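Local coordinates for endoglucanase EG-II (Hypocrea jecorina, PDB 3QR3), which hydrolyses internal beta-1,4-glucosidic bonds of cellulose, acting as an endoglucanase of glycosyl hydrolase family 5, at residues Gly12-Cys17 / Arg61-Trp66; Gly21-Ser26 / Ile104-Arg109; Gln124-Trp129 / Gln163-Ala168; Asn213-Val218 / Asn253-Leu258; Pro244-Leu249 / Asp285-Tyr290. One frame throughout, in Å; residues are numbered along the deposited sequence.

Interaction 1. Residues Gly12-Cys17 / Arg61-Trp66; sequences GFDFGC and RLPVGW
Asp14 has CG in the crowded position between its backbone N and carbonyl carbon (chi1 59°), which lays the carboxylate alongside the ring of Pro63, both side chains pointing the same way; Asp14 CG stands 3.6 Å from Pro63 CB. Asp14 OD1 reaches back to its own loop and accepts from Gly12 N at 2.7 Å, met nearly along the C-O axis. Phe13 CG is anti to the carbonyl carbon, so Phe13 CB comes closest to the strand, 3.3 Å from Pro63 O and 3.7 Å from Val64 CB, while the ring leads away to Tyr86 and Tyr68. Two beta turns, type I from Gly12 and type II from Asp14, carry the loop after the first strand of the TIM barrel over the C-terminal end of the second. An alanine at Asp14 would probably loosen the type I turn, losing the carboxylate that holds Gly12 N. Gly65 N gives Phe13 O a weak 3.4 Å bond, and a water joins Phe13 N to Pro63 O.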
# COMPACT_ATOMS: atom_id res chain seq x y z
N GLY A 12 3.16 0.83 -11.05
CA GLY A 12 3.69 1.46 -12.25
C GLY A 12 4.27 2.84 -12.02
O GLY A 12 5.36 3.16 -12.54
N PHE A 13 3.57 3.67 -11.26
CA PHE A 13 4.12 4.99 -10.90
C PHE A 13 5.36 4.81 -10.02
O PHE A 13 6.11 5.77 -9.76
CB PHE A 13 3.08 5.87 -10.20
CG PHE A 13 2.18 6.66 -11.14
CD1 PHE A 13 2.64 7.80 -11.77
CD2 PHE A 13 0.87 6.28 -11.34
CE1 PHE A 13 1.81 8.54 -12.61
CE2 PHE A 13 0.03 7.00 -12.19
CZ PHE A 13 0.52 8.14 -12.82
N ASP A 14 5.60 3.58 -9.58
CA ASP A 14 6.74 3.28 -8.73
C ASP A 14 7.84 2.50 -9.45
O ASP A 14 8.86 2.18 -8.85
CB ASP A 14 6.28 2.44 -7.55
CG ASP A 14 5.65 1.15 -7.99
OD1 ASP A 14 4.84 1.19 -8.94
OD2 ASP A 14 5.96 0.09 -7.40
N PHE A 15 7.63 2.17 -10.72
CA PHE A 15 8.69 1.47 -11.44
C PHE A 15 9.89 2.39 -11.48
O PHE A 15 9.75 3.60 -11.68
CB PHE A 15 8.25 1.06 -12.83
CG PHE A 15 7.30 -0.11 -12.84
CD1 PHE A 15 6.70 -0.53 -11.66
CD2 PHE A 15 7.01 -0.79 -14.02
CE1 PHE A 15 5.83 -1.60 -11.65
CE2 PHE A 15 6.13 -1.87 -14.01
CZ PHE A 15 5.54 -2.27 -12.84
N GLY A 16 11.08 1.84 -11.25
CA GLY A 16 12.27 2.64 -11.15
C GLY A 16 12.66 2.94 -9.71
O GLY A 16 13.70 3.54 -9.48
N CYS A 17 11.84 2.52 -8.74
CA CYS A 17 12.18 2.68 -7.33
C CYS A 17 12.89 1.42 -6.82
O CYS A 17 12.42 0.31 -7.04
CB CYS A 17 10.93 2.92 -6.49
SG CYS A 17 10.06 4.45 -6.86
N ARG A 61 -4.44 0.17 -3.95
CA ARG A 61 -3.27 0.87 -3.48
C ARG A 61 -2.50 1.33 -4.70
O ARG A 61 -2.31 0.56 -5.65
CB ARG A 61 -2.42 -0.08 -2.64
CG ARG A 61 -1.20 0.54 -1.99
CD ARG A 61 -0.78 -0.36 -0.84
NE ARG A 61 0.43 0.03 -0.12
CZ ARG A 61 1.65 -0.38 -0.43
NH1 ARG A 61 1.86 -1.15 -1.50
NH2 ARG A 61 2.67 0.00 0.33
N LEU A 62 -2.07 2.59 -4.68
CA LEU A 62 -1.45 3.21 -5.86
C LEU A 62 -0.04 3.68 -5.53
O LEU A 62 0.16 4.85 -5.16
CB LEU A 62 -2.31 4.39 -6.34
CG LEU A 62 -3.81 4.15 -6.53
CD1 LEU A 62 -4.50 5.41 -7.07
CD2 LEU A 62 -4.08 2.98 -7.47
N PRO A 63 0.93 2.78 -5.67
CA PRO A 63 2.33 3.07 -5.34
C PRO A 63 2.88 4.14 -6.25
O PRO A 63 2.63 4.10 -7.45
CB PRO A 63 3.04 1.75 -5.65
CG PRO A 63 2.00 0.73 -5.61
CD PRO A 63 0.76 1.39 -6.12
N VAL A 64 3.62 5.09 -5.68
CA VAL A 64 4.27 6.12 -6.48
C VAL A 64 5.54 6.59 -5.81
O VAL A 64 5.64 6.62 -4.57
CB VAL A 64 3.33 7.31 -6.75
CG1 VAL A 64 2.82 7.89 -5.45
CG2 VAL A 64 4.07 8.39 -7.58
N GLY A 65 6.54 6.93 -6.62
CA GLY A 65 7.80 7.39 -6.09
C GLY A 65 7.70 8.81 -5.58
O GLY A 65 7.10 9.68 -6.22
N TRP A 66 8.28 9.05 -4.41
CA TRP A 66 8.41 10.40 -3.86
C TRP A 66 9.04 11.33 -4.91
O TRP A 66 8.52 12.41 -5.18
CB TRP A 66 9.30 10.33 -2.62
CG TRP A 66 9.46 11.58 -1.83
CD1 TRP A 66 9.00 12.84 -2.12
CD2 TRP A 66 10.18 11.69 -0.60
NE1 TRP A 66 9.37 13.72 -1.13
CE2 TRP A 66 10.11 13.04 -0.19
CE3 TRP A 66 10.89 10.78 0.19
CZ2 TRP A 66 10.71 13.50 0.99
CZ3 TRP A 66 11.48 11.23 1.35
CH2 TRP A 66 11.39 12.58 1.74
O HOH W 1 1.12 3.05 -9.54

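Interaction 2. Residues Gly21-Ser26 / Ile104-Arg109; sequences GTCVTS and IHNYAR
Beyond the C-terminal end of strand 99-104 in the TIM barrel, the loop 104-109 makes a type I' turn from Asn106 to Arg109 and receives Gly21 of the long loop that follows the first strand. Arg109 shows best how the two meet. Its CB lies 3.7 Å from Gly21 CA and is the part of the side chain that touches the other loop. CG, anti to the carbonyl carbon (chi1 -76°), turns the chain away, and from CG to NE it runs extended. At the tip, NH1 folds back on its own turn and donates to Tyr107 O at 2.9 Å; the carbonyl lies at the edge of the guanidinium, in its plane, and is approached nearly along the C=O axis. The same NH1 also bonds to His151 O.

Gly21 fits because it lacks a side chain: a CB on it would collide with Arg109 CB and crowd Asn106 O, and at its backbone angles would also press against the carbonyl O of the preceding residue. Its carbonyl is held by Gln67 NE2. Farther along, the sulfur of Cys23, disulfide-bonded to Cys17, rests by the end of the Asn106 side chain and lies 4.0 Å from His105 O. The turn itself is closed by Arg109 N, which donates to Asn106 O at 2.9 Å, the same oxygen that has Gly21 CA 3.3 Å away.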
# COMPACT_ATOMS: atom_id res chain seq x y z
N GLY A 21 15.55 3.62 -1.59
CA GLY A 21 14.83 4.88 -1.68
C GLY A 21 15.19 5.72 -2.90
O GLY A 21 14.80 6.88 -3.01
N THR A 22 15.94 5.14 -3.83
CA THR A 22 16.19 5.82 -5.10
C THR A 22 15.07 5.49 -6.07
O THR A 22 14.86 4.33 -6.42
CB THR A 22 17.53 5.41 -5.73
OG1 THR A 22 18.59 5.68 -4.82
CG2 THR A 22 17.78 6.21 -7.03
N CYS A 23 14.35 6.52 -6.51
CA CYS A 23 13.39 6.36 -7.60
C CYS A 23 13.86 7.16 -8.82
O CYS A 23 13.93 8.39 -8.78
CB CYS A 23 12.00 6.84 -7.17
SG CYS A 23 11.22 5.82 -5.87
N VAL A 24 14.20 6.46 -9.89
CA VAL A 24 14.62 7.09 -11.13
C VAL A 24 13.38 7.49 -11.91
O VAL A 24 12.70 6.63 -12.47
CB VAL A 24 15.43 6.11 -11.99
CG1 VAL A 24 15.94 6.81 -13.25
CG2 VAL A 24 16.58 5.53 -11.18
N THR A 25 13.07 8.78 -11.96
CA THR A 25 11.78 9.19 -12.51
C THR A 25 11.61 8.91 -14.00
O THR A 25 10.49 8.77 -14.49
CB THR A 25 11.46 10.68 -12.24
OG1 THR A 25 12.50 11.50 -12.79
CG2 THR A 25 11.35 10.92 -10.74
N SER A 26 12.72 8.82 -14.72
CA SER A 26 12.62 8.52 -16.14
C SER A 26 12.11 7.09 -16.37
O SER A 26 11.67 6.75 -17.47
CB SER A 26 13.97 8.74 -16.84
OG SER A 26 14.89 7.73 -16.46
N ILE A 104 3.59 6.11 -0.85
CA ILE A 104 4.90 6.64 -1.20
C ILE A 104 5.91 5.50 -1.12
O ILE A 104 6.21 5.01 -0.04
CB ILE A 104 5.30 7.80 -0.27
CG1 ILE A 104 4.24 8.91 -0.33
CG2 ILE A 104 6.65 8.39 -0.68
CD1 ILE A 104 4.09 9.53 -1.72
N HIS A 105 6.41 5.05 -2.27
CA HIS A 105 7.12 3.77 -2.33
C HIS A 105 8.63 3.98 -2.12
O HIS A 105 9.43 3.72 -3.01
CB HIS A 105 6.84 3.11 -3.70
CG HIS A 105 6.72 1.62 -3.65
ND1 HIS A 105 5.65 0.98 -3.06
CD2 HIS A 105 7.54 0.65 -4.11
CE1 HIS A 105 5.82 -0.33 -3.17
NE2 HIS A 105 6.96 -0.55 -3.81
N ASN A 106 9.02 4.45 -0.93
CA ASN A 106 10.40 4.91 -0.75
C ASN A 106 11.27 4.29 0.35
O ASN A 106 12.39 4.74 0.56
CB ASN A 106 10.44 6.43 -0.64
CG ASN A 106 10.51 7.10 -1.98
OD1 ASN A 106 11.57 7.56 -2.40
ND2 ASN A 106 9.38 7.16 -2.67
N TYR A 107 10.75 3.29 1.05
CA TYR A 107 11.54 2.55 2.03
C TYR A 107 12.15 3.47 3.09
O TYR A 107 13.24 3.21 3.59
CB TYR A 107 12.62 1.74 1.31
CG TYR A 107 12.05 0.86 0.22
CD1 TYR A 107 11.89 1.35 -1.07
CD2 TYR A 107 11.65 -0.44 0.49
CE1 TYR A 107 11.35 0.55 -2.07
CE2 TYR A 107 11.12 -1.25 -0.52
CZ TYR A 107 10.97 -0.74 -1.79
OH TYR A 107 10.45 -1.51 -2.79
N ALA A 108 11.43 4.55 3.41
CA ALA A 108 11.83 5.52 4.43
C ALA A 108 13.09 6.28 4.03
O ALA A 108 13.80 6.82 4.88
CB ALA A 108 12.01 4.86 5.81
N ARG A 109 13.35 6.33 2.73
CA ARG A 109 14.61 6.85 2.23
C ARG A 109 14.42 7.76 1.03
O ARG A 109 13.42 7.70 0.32
CB ARG A 109 15.54 5.70 1.87
CG ARG A 109 16.20 5.01 3.06
CD ARG A 109 16.90 3.72 2.61
NE ARG A 109 17.63 3.07 3.69
CZ ARG A 109 17.07 2.38 4.67
NH1 ARG A 109 15.74 2.26 4.73
NH2 ARG A 109 17.82 1.81 5.60

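Interaction 3. Residues Gln124-Trp129 / Gln163-Ala168; sequences QFTSLW and QEVVTA
The ring of Phe125 carries Trp129 CD1 on one face, 3.6 Å above its plane and offset toward the rim, while Phe125 CZ lies in plane at the edge of the indole. The two rings, one helical turn apart, thus form an angled pair on helix 122-136, and Val165 of helix 155-171 reaches both of them obliquely. Its two methyls divide the work. CG1, anti to the backbone N (chi1 172°), sits 3.6 Å from Trp129 CD1; CG2, anti to the carbonyl carbon, comes within 3.5 Å of Phe125 CE2. An alanine at Val165 would probably weaken the packing of both rings against the second helix, since both methyls that touch them would be gone.

These are neighbouring outer helices of the TIM barrel, running in roughly the same direction; the axes of segments 124-129 and 163-168 come within 8.8 Å and cross at -33°. Thr126 and Val165 mark the closest backbones. Thr126 CG2, beside its own backbone N, crosses over Glu164 CB at 3.8 Å, and Thr126 CB faces Ala168 CB, whose small size suits the narrow approach. On the buried side the indole NH is taken by Ile146 O, and Phe125 also meets Trp66. With no hydrogen bond between the two segments, the contact rests on methyl and ring carbons, while Thr126 OG1 makes weak bonds back into its own helix.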
# COMPACT_ATOMS: atom_id res chain seq x y z
N GLN A 124 11.20 18.05 5.41
CA GLN A 124 11.21 17.85 3.96
C GLN A 124 10.22 16.74 3.55
O GLN A 124 9.73 16.71 2.43
CB GLN A 124 12.62 17.55 3.46
CG GLN A 124 13.54 18.78 3.41
CD GLN A 124 14.99 18.42 3.12
OE1 GLN A 124 15.52 17.44 3.65
NE2 GLN A 124 15.64 19.22 2.27
N PHE A 125 9.94 15.84 4.49
CA PHE A 125 9.01 14.73 4.27
C PHE A 125 7.59 15.14 4.62
O PHE A 125 6.65 14.80 3.90
CB PHE A 125 9.47 13.50 5.09
CG PHE A 125 8.60 12.28 4.94
CD1 PHE A 125 8.29 11.77 3.68
CD2 PHE A 125 8.15 11.59 6.06
CE1 PHE A 125 7.51 10.62 3.55
CE2 PHE A 125 7.37 10.44 5.94
CZ PHE A 125 7.05 9.96 4.69
N THR A 126 7.41 15.88 5.71
CA THR A 126 6.06 16.30 6.10
C THR A 126 5.53 17.29 5.07
O THR A 126 4.33 17.37 4.81
CB THR A 126 6.01 16.94 7.52
OG1 THR A 126 6.79 18.14 7.53
CG2 THR A 126 6.56 15.98 8.58
N SER A 127 6.44 18.06 4.47
CA SER A 127 6.08 18.97 3.39
C SER A 127 5.41 18.23 2.22
O SER A 127 4.48 18.75 1.60
CB SER A 127 7.33 19.70 2.89
OG SER A 127 7.31 19.84 1.49
N LEU A 128 5.89 17.03 1.92
CA LEU A 128 5.27 16.21 0.88
C LEU A 128 3.84 15.86 1.31
O LEU A 128 2.88 16.09 0.58
CB LEU A 128 6.08 14.94 0.64
CG LEU A 128 5.37 13.85 -0.17
CD1 LEU A 128 5.30 14.26 -1.64
CD2 LEU A 128 6.07 12.49 -0.00
N TRP A 129 3.70 15.33 2.52
CA TRP A 129 2.40 14.87 2.99
C TRP A 129 1.43 16.01 3.26
O TRP A 129 0.22 15.85 3.10
CB TRP A 129 2.55 13.94 4.19
CG TRP A 129 2.83 12.54 3.75
CD1 TRP A 129 4.00 11.84 3.92
CD2 TRP A 129 1.95 11.68 3.01
NE1 TRP A 129 3.88 10.59 3.35
CE2 TRP A 129 2.64 10.47 2.79
CE3 TRP A 129 0.65 11.82 2.53
CZ2 TRP A 129 2.06 9.40 2.10
CZ3 TRP A 129 0.07 10.76 1.84
CH2 TRP A 129 0.78 9.56 1.64
N GLN A 163 4.66 10.52 13.51
CA GLN A 163 3.79 11.43 14.26
C GLN A 163 3.73 12.82 13.62
O GLN A 163 2.66 13.42 13.49
CB GLN A 163 4.26 11.54 15.72
CG GLN A 163 3.48 12.56 16.55
CD GLN A 163 2.02 12.17 16.76
OE1 GLN A 163 1.69 11.37 17.64
NE2 GLN A 163 1.13 12.73 15.93
N GLU A 164 4.88 13.34 13.21
CA GLU A 164 4.91 14.64 12.53
C GLU A 164 4.09 14.61 11.23
O GLU A 164 3.40 15.56 10.88
CB GLU A 164 6.36 15.06 12.23
CG GLU A 164 7.19 15.50 13.45
CD GLU A 164 8.40 16.34 13.05
OE1 GLU A 164 8.32 17.03 12.00
OE2 GLU A 164 9.42 16.32 13.77
N VAL A 165 4.15 13.50 10.51
CA VAL A 165 3.34 13.38 9.29
C VAL A 165 1.85 13.35 9.60
O VAL A 165 1.07 14.10 9.01
CB VAL A 165 3.74 12.13 8.47
CG1 VAL A 165 2.76 11.90 7.32
CG2 VAL A 165 5.16 12.31 7.94
N VAL A 166 1.44 12.52 10.55
CA VAL A 166 0.03 12.49 10.94
C VAL A 166 -0.46 13.89 11.35
O VAL A 166 -1.55 14.32 10.95
CB VAL A 166 -0.24 11.49 12.08
CG1 VAL A 166 -1.63 11.72 12.68
CG2 VAL A 166 -0.11 10.06 11.55
N THR A 167 0.34 14.60 12.12
CA THR A 167 -0.03 15.95 12.53
C THR A 167 -0.19 16.86 11.31
O THR A 167 -1.14 17.64 11.23
CB THR A 167 0.99 16.55 13.50
OG1 THR A 167 1.14 15.66 14.61
CG2 THR A 167 0.52 17.93 14.00
N ALA A 168 0.73 16.74 10.36
CA ALA A 168 0.66 17.57 9.16
C ALA A 168 -0.60 17.27 8.35
O ALA A 168 -1.24 18.18 7.82
CB ALA A 168 1.90 17.40 8.31

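Interaction 4. Residues Asn213-Val218 / Asn253-Leu258; sequences NLIFDV and NRQAIL
Strands 214-218 and 256-258 run parallel, their axes 34° apart, in a ladder where Phe216 N donates to Gln255 O at 3.0 Å, Ile257 N to Phe216 O at 2.8 Å and Val218 N to Ile257 O at 2.9 Å. Before the ladder begins, Arg254 bends its chain at chi2 and chi3, bringing the guanidinium back across the Phe216 side chain. Phe216 CZ lies over one face of the guanidinium, with the two planes 25° apart. At the edge of the group, Arg254 NH2 donates to Leu214 O at 2.9 Å, nearly in its own plane but from above the carbonyl plane. A water extends this grip by donating to Leu214 O and accepting from Arg254 NE and Gln255 N. Phe216 CB and Ala256 CB pair on one face of the sheet at 4.0 Å, and further on Val218 CG2 lies 4.3 Å from Leu258 CD1 on the same face. Asp217 points to the other face, where its carboxylate bonds to Thr259 and Ser180. Strand 179-182 flanks strand 214-219 on its other side, and helix 238-251, the crossover of this beta-alpha-beta unit of the TIM barrel, covers Phe216 and Ala256 with Leu249 and Leu258 with Phe242.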
# COMPACT_ATOMS: atom_id res chain seq x y z
N ASN A 213 -8.87 6.28 13.34
CA ASN A 213 -8.53 6.17 11.92
C ASN A 213 -7.04 6.08 11.61
O ASN A 213 -6.60 6.32 10.48
CB ASN A 213 -9.20 7.28 11.12
CG ASN A 213 -10.70 7.07 10.99
OD1 ASN A 213 -11.19 5.93 11.06
ND2 ASN A 213 -11.45 8.15 10.81
N LEU A 214 -6.26 5.71 12.62
CA LEU A 214 -4.84 5.50 12.46
C LEU A 214 -4.65 4.00 12.49
O LEU A 214 -4.82 3.37 13.53
CB LEU A 214 -4.04 6.18 13.57
CG LEU A 214 -4.22 7.70 13.71
CD1 LEU A 214 -3.31 8.26 14.82
CD2 LEU A 214 -3.95 8.43 12.40
N ILE A 215 -4.34 3.43 11.33
CA ILE A 215 -4.38 1.99 11.15
C ILE A 215 -2.98 1.45 10.96
O ILE A 215 -2.21 2.01 10.18
CB ILE A 215 -5.24 1.65 9.90
CG1 ILE A 215 -6.59 2.38 9.97
CG2 ILE A 215 -5.39 0.13 9.74
CD1 ILE A 215 -7.44 2.00 11.20
N PHE A 216 -2.64 0.38 11.67
CA PHE A 216 -1.32 -0.21 11.48
C PHE A 216 -1.24 -0.86 10.10
O PHE A 216 -2.15 -1.58 9.69
CB PHE A 216 -1.00 -1.20 12.60
CG PHE A 216 -0.92 -0.56 13.97
CD1 PHE A 216 0.04 0.41 14.25
CD2 PHE A 216 -1.79 -0.94 14.98
CE1 PHE A 216 0.12 1.00 15.51
CE2 PHE A 216 -1.72 -0.36 16.24
CZ PHE A 216 -0.76 0.62 16.51
N ASP A 217 -0.16 -0.60 9.38
CA ASP A 217 -0.03 -1.05 7.99
C ASP A 217 1.05 -2.12 7.93
O ASP A 217 2.22 -1.82 8.15
CB ASP A 217 0.38 0.16 7.13
CG ASP A 217 0.26 -0.08 5.65
OD1 ASP A 217 0.48 -1.23 5.21
OD2 ASP A 217 -0.04 0.90 4.91
N VAL A 218 0.68 -3.37 7.65
CA VAL A 218 1.68 -4.44 7.55
C VAL A 218 1.71 -5.09 6.17
O VAL A 218 0.76 -4.98 5.41
CB VAL A 218 1.48 -5.54 8.61
CG1 VAL A 218 1.75 -4.98 10.02
CG2 VAL A 218 0.09 -6.14 8.52
N ASN A 253 -7.51 -2.86 21.21
CA ASN A 253 -8.60 -2.19 20.49
C ASN A 253 -8.09 -1.37 19.31
O ASN A 253 -8.55 -0.25 19.06
CB ASN A 253 -9.41 -1.31 21.43
CG ASN A 253 -10.74 -0.91 20.83
OD1 ASN A 253 -11.34 -1.67 20.07
ND2 ASN A 253 -11.22 0.27 21.19
N ARG A 254 -7.14 -1.93 18.58
CA ARG A 254 -6.63 -1.29 17.38
C ARG A 254 -6.85 -2.17 16.15
O ARG A 254 -7.31 -3.31 16.27
CB ARG A 254 -5.14 -0.94 17.55
CG ARG A 254 -4.85 0.01 18.70
CD ARG A 254 -5.41 1.42 18.45
NE ARG A 254 -4.83 2.03 17.25
CZ ARG A 254 -3.77 2.82 17.23
NH1 ARG A 254 -3.12 3.12 18.36
NH2 ARG A 254 -3.34 3.32 16.07
N GLN A 255 -6.54 -1.64 14.98
CA GLN A 255 -6.77 -2.36 13.73
C GLN A 255 -5.56 -2.25 12.81
O GLN A 255 -4.77 -1.31 12.93
CB GLN A 255 -7.99 -1.79 13.01
CG GLN A 255 -9.31 -2.18 13.67
CD GLN A 255 -10.48 -1.49 13.03
OE1 GLN A 255 -10.45 -0.29 12.76
NE2 GLN A 255 -11.55 -2.23 12.81
N ALA A 256 -5.43 -3.22 11.90
CA ALA A 256 -4.35 -3.24 10.93
C ALA A 256 -4.90 -3.57 9.54
O ALA A 256 -5.97 -4.17 9.41
CB ALA A 256 -3.31 -4.27 11.32
N ILE A 257 -4.16 -3.17 8.52
CA ILE A 257 -4.47 -3.55 7.15
C ILE A 257 -3.22 -4.16 6.54
O ILE A 257 -2.11 -3.69 6.78
CB ILE A 257 -4.92 -2.34 6.31
CG1 ILE A 257 -5.25 -2.78 4.89
CG2 ILE A 257 -3.85 -1.25 6.32
CD1 ILE A 257 -6.22 -1.87 4.16
N LEU A 258 -3.41 -5.22 5.77
CA LEU A 258 -2.33 -5.88 5.05
C LEU A 258 -2.29 -5.29 3.64
O LEU A 258 -3.09 -5.67 2.78
CB LEU A 258 -2.62 -7.39 4.97
CG LEU A 258 -1.67 -8.32 4.23
CD1 LEU A 258 -0.28 -8.30 4.85
CD2 LEU A 258 -2.23 -9.73 4.21
O HOH W 2 -6.25 1.35 14.91

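Interaction 5. Residues Pro244-Leu249 / Asp285-Tyr290; sequences PLATWL and DVYLGY. With SO4 (sulfate ion), chain K.
This is an apolar helix-on-strand contact on the outside of the TIM barrel, where helix 238-251 packs over the start of the last strand, 287-296, the segments 244-249 and 287-290 running at 142°. Leu249 points at Val286, with their CB atoms 3.7 Å apart, and sends CD1 to 3.8 Å from Tyr287 CE1, the two side chains crossing at about a right angle. Val286 CG2, in the crowded position between N and carbonyl carbon, reaches Ala246 CB at 4.0 Å and lies over one face of the Tyr287 ring, toward its rim. Leu245 CD2 comes to the edge of that ring. The tyrosine oxygen ends under the helix, 3.4 Å from Leu245 CB, and is bonded to Phe242 O one turn back. Away from the strand, Trp248 NE1 donates to O4 of a sulfate ion at 3.0 Å, probably from the crystallisation liquor. Aliphatic carbons and the tyrosine ring therefore supply the adhesion, while the buried phenol has its polar end satisfied by a helix carbonyl.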
# COMPACT_ATOMS: atom_id res chain seq x y z
N PRO A 244 -0.76 -14.11 16.43
CA PRO A 244 -0.21 -13.24 17.48
C PRO A 244 -0.59 -11.78 17.25
O PRO A 244 -0.83 -11.04 18.20
CB PRO A 244 1.30 -13.39 17.33
CG PRO A 244 1.50 -14.66 16.60
CD PRO A 244 0.29 -14.92 15.77
N LEU A 245 -0.62 -11.34 15.99
CA LEU A 245 -0.97 -9.95 15.72
C LEU A 245 -2.44 -9.68 16.05
O LEU A 245 -2.76 -8.66 16.66
CB LEU A 245 -0.66 -9.58 14.26
CG LEU A 245 -0.95 -8.13 13.85
CD1 LEU A 245 -0.30 -7.13 14.83
CD2 LEU A 245 -0.46 -7.89 12.43
N ALA A 246 -3.33 -10.58 15.65
CA ALA A 246 -4.76 -10.43 15.96
C ALA A 246 -4.99 -10.25 17.46
O ALA A 246 -5.74 -9.37 17.89
CB ALA A 246 -5.56 -11.62 15.43
N THR A 247 -4.35 -11.11 18.25
CA THR A 247 -4.46 -11.07 19.70
C THR A 247 -4.03 -9.72 20.23
O THR A 247 -4.74 -9.09 21.02
CB THR A 247 -3.59 -12.16 20.35
OG1 THR A 247 -4.03 -13.44 19.89
CG2 THR A 247 -3.68 -12.09 21.88
N TRP A 248 -2.85 -9.27 19.79
CA TRP A 248 -2.32 -7.98 20.19
C TRP A 248 -3.26 -6.83 19.81
O TRP A 248 -3.58 -5.97 20.63
CB TRP A 248 -0.92 -7.75 19.59
CG TRP A 248 -0.31 -6.47 20.06
CD1 TRP A 248 0.40 -6.27 21.21
CD2 TRP A 248 -0.39 -5.19 19.41
NE1 TRP A 248 0.77 -4.96 21.31
CE2 TRP A 248 0.30 -4.27 20.22
CE3 TRP A 248 -0.98 -4.74 18.22
CZ2 TRP A 248 0.43 -2.93 19.88
CZ3 TRP A 248 -0.85 -3.40 17.89
CH2 TRP A 248 -0.15 -2.51 18.72
N LEU A 249 -3.70 -6.83 18.56
CA LEU A 249 -4.61 -5.81 18.08
C LEU A 249 -5.89 -5.77 18.90
O LEU A 249 -6.41 -4.70 19.23
CB LEU A 249 -4.97 -6.07 16.62
CG LEU A 249 -3.86 -5.80 15.59
CD1 LEU A 249 -4.28 -6.30 14.22
CD2 LEU A 249 -3.52 -4.32 15.54
N ASP A 285 -12.64 -8.07 12.91
CA ASP A 285 -12.75 -7.01 13.91
C ASP A 285 -11.42 -6.24 14.03
O ASP A 285 -11.42 -5.03 14.25
CB ASP A 285 -13.21 -7.55 15.28
CG ASP A 285 -12.22 -8.54 15.89
OD1 ASP A 285 -11.69 -9.40 15.16
OD2 ASP A 285 -12.00 -8.46 17.11
N VAL A 286 -10.31 -6.94 13.87
CA VAL A 286 -8.99 -6.29 13.95
C VAL A 286 -8.32 -6.08 12.58
O VAL A 286 -7.49 -5.18 12.42
CB VAL A 286 -8.04 -7.06 14.90
CG1 VAL A 286 -8.63 -7.10 16.31
CG2 VAL A 286 -7.79 -8.47 14.39
N TYR A 287 -8.67 -6.90 11.59
CA TYR A 287 -8.13 -6.68 10.25
C TYR A 287 -9.14 -5.94 9.37
O TYR A 287 -10.27 -6.38 9.20
CB TYR A 287 -7.69 -8.00 9.60
CG TYR A 287 -6.54 -8.64 10.34
CD1 TYR A 287 -5.31 -7.98 10.44
CD2 TYR A 287 -6.67 -9.88 10.94
CE1 TYR A 287 -4.25 -8.55 11.12
CE2 TYR A 287 -5.61 -10.45 11.63
CZ TYR A 287 -4.41 -9.78 11.72
OH TYR A 287 -3.34 -10.33 12.39
N LEU A 288 -8.71 -4.80 8.82
CA LEU A 288 -9.58 -3.96 8.00
C LEU A 288 -9.59 -4.37 6.54
O LEU A 288 -10.51 -4.04 5.80
CB LEU A 288 -9.16 -2.48 8.09
CG LEU A 288 -9.88 -1.64 9.14
CD1 LEU A 288 -9.34 -0.21 9.14
CD2 LEU A 288 -11.37 -1.65 8.88
N GLY A 289 -8.56 -5.09 6.11
CA GLY A 289 -8.51 -5.51 4.73
C GLY A 289 -7.20 -6.14 4.28
O GLY A 289 -6.24 -6.24 5.05
N TYR A 290 -7.19 -6.60 3.04
CA TYR A 290 -5.98 -7.13 2.41
C TYR A 290 -5.87 -6.59 1.00
O TYR A 290 -6.88 -6.35 0.33
CB TYR A 290 -5.99 -8.66 2.39
CG TYR A 290 -7.13 -9.27 1.60
CD1 TYR A 290 -7.05 -9.44 0.22
CD2 TYR A 290 -8.29 -9.70 2.24
CE1 TYR A 290 -8.11 -10.00 -0.50
CE2 TYR A 290 -9.34 -10.26 1.54
CZ TYR A 290 -9.25 -10.42 0.17
OH TYR A 290 -10.32 -10.98 -0.50
S SO4 K . 2.17 -1.88 23.38
O1 SO4 K . 2.89 -1.52 22.17
O2 SO4 K . 2.93 -1.42 24.54
O3 SO4 K . 0.86 -1.22 23.36
O4 SO4 K . 2.03 -3.33 23.43

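How the interactions relate
From the N terminus, interaction 1 closes the loop after strand 5-11 onto strand 59-64. Interaction 2 starts further along that same loop and ends beyond strand 99-104, so the two cross; the Cys17-Cys23 disulfide and a probable hydrogen bond from His105 N to Val64 O join them. Interaction 3 follows in series, pairing outer helices 122-136 and 155-171, and touches both through Trp66 and Ile104. Val166 then packs on Leu214 of interaction 4, which lies on the opposite side of the chain's centre from interactions 1 and 2. Interactions 4 and 5 cross in turn, helix 238-251 leading from strand 214-219 to strand 256-261, whose Ala256 is probably hydrogen-bonded to Val286 and Leu288 at strand 287-296.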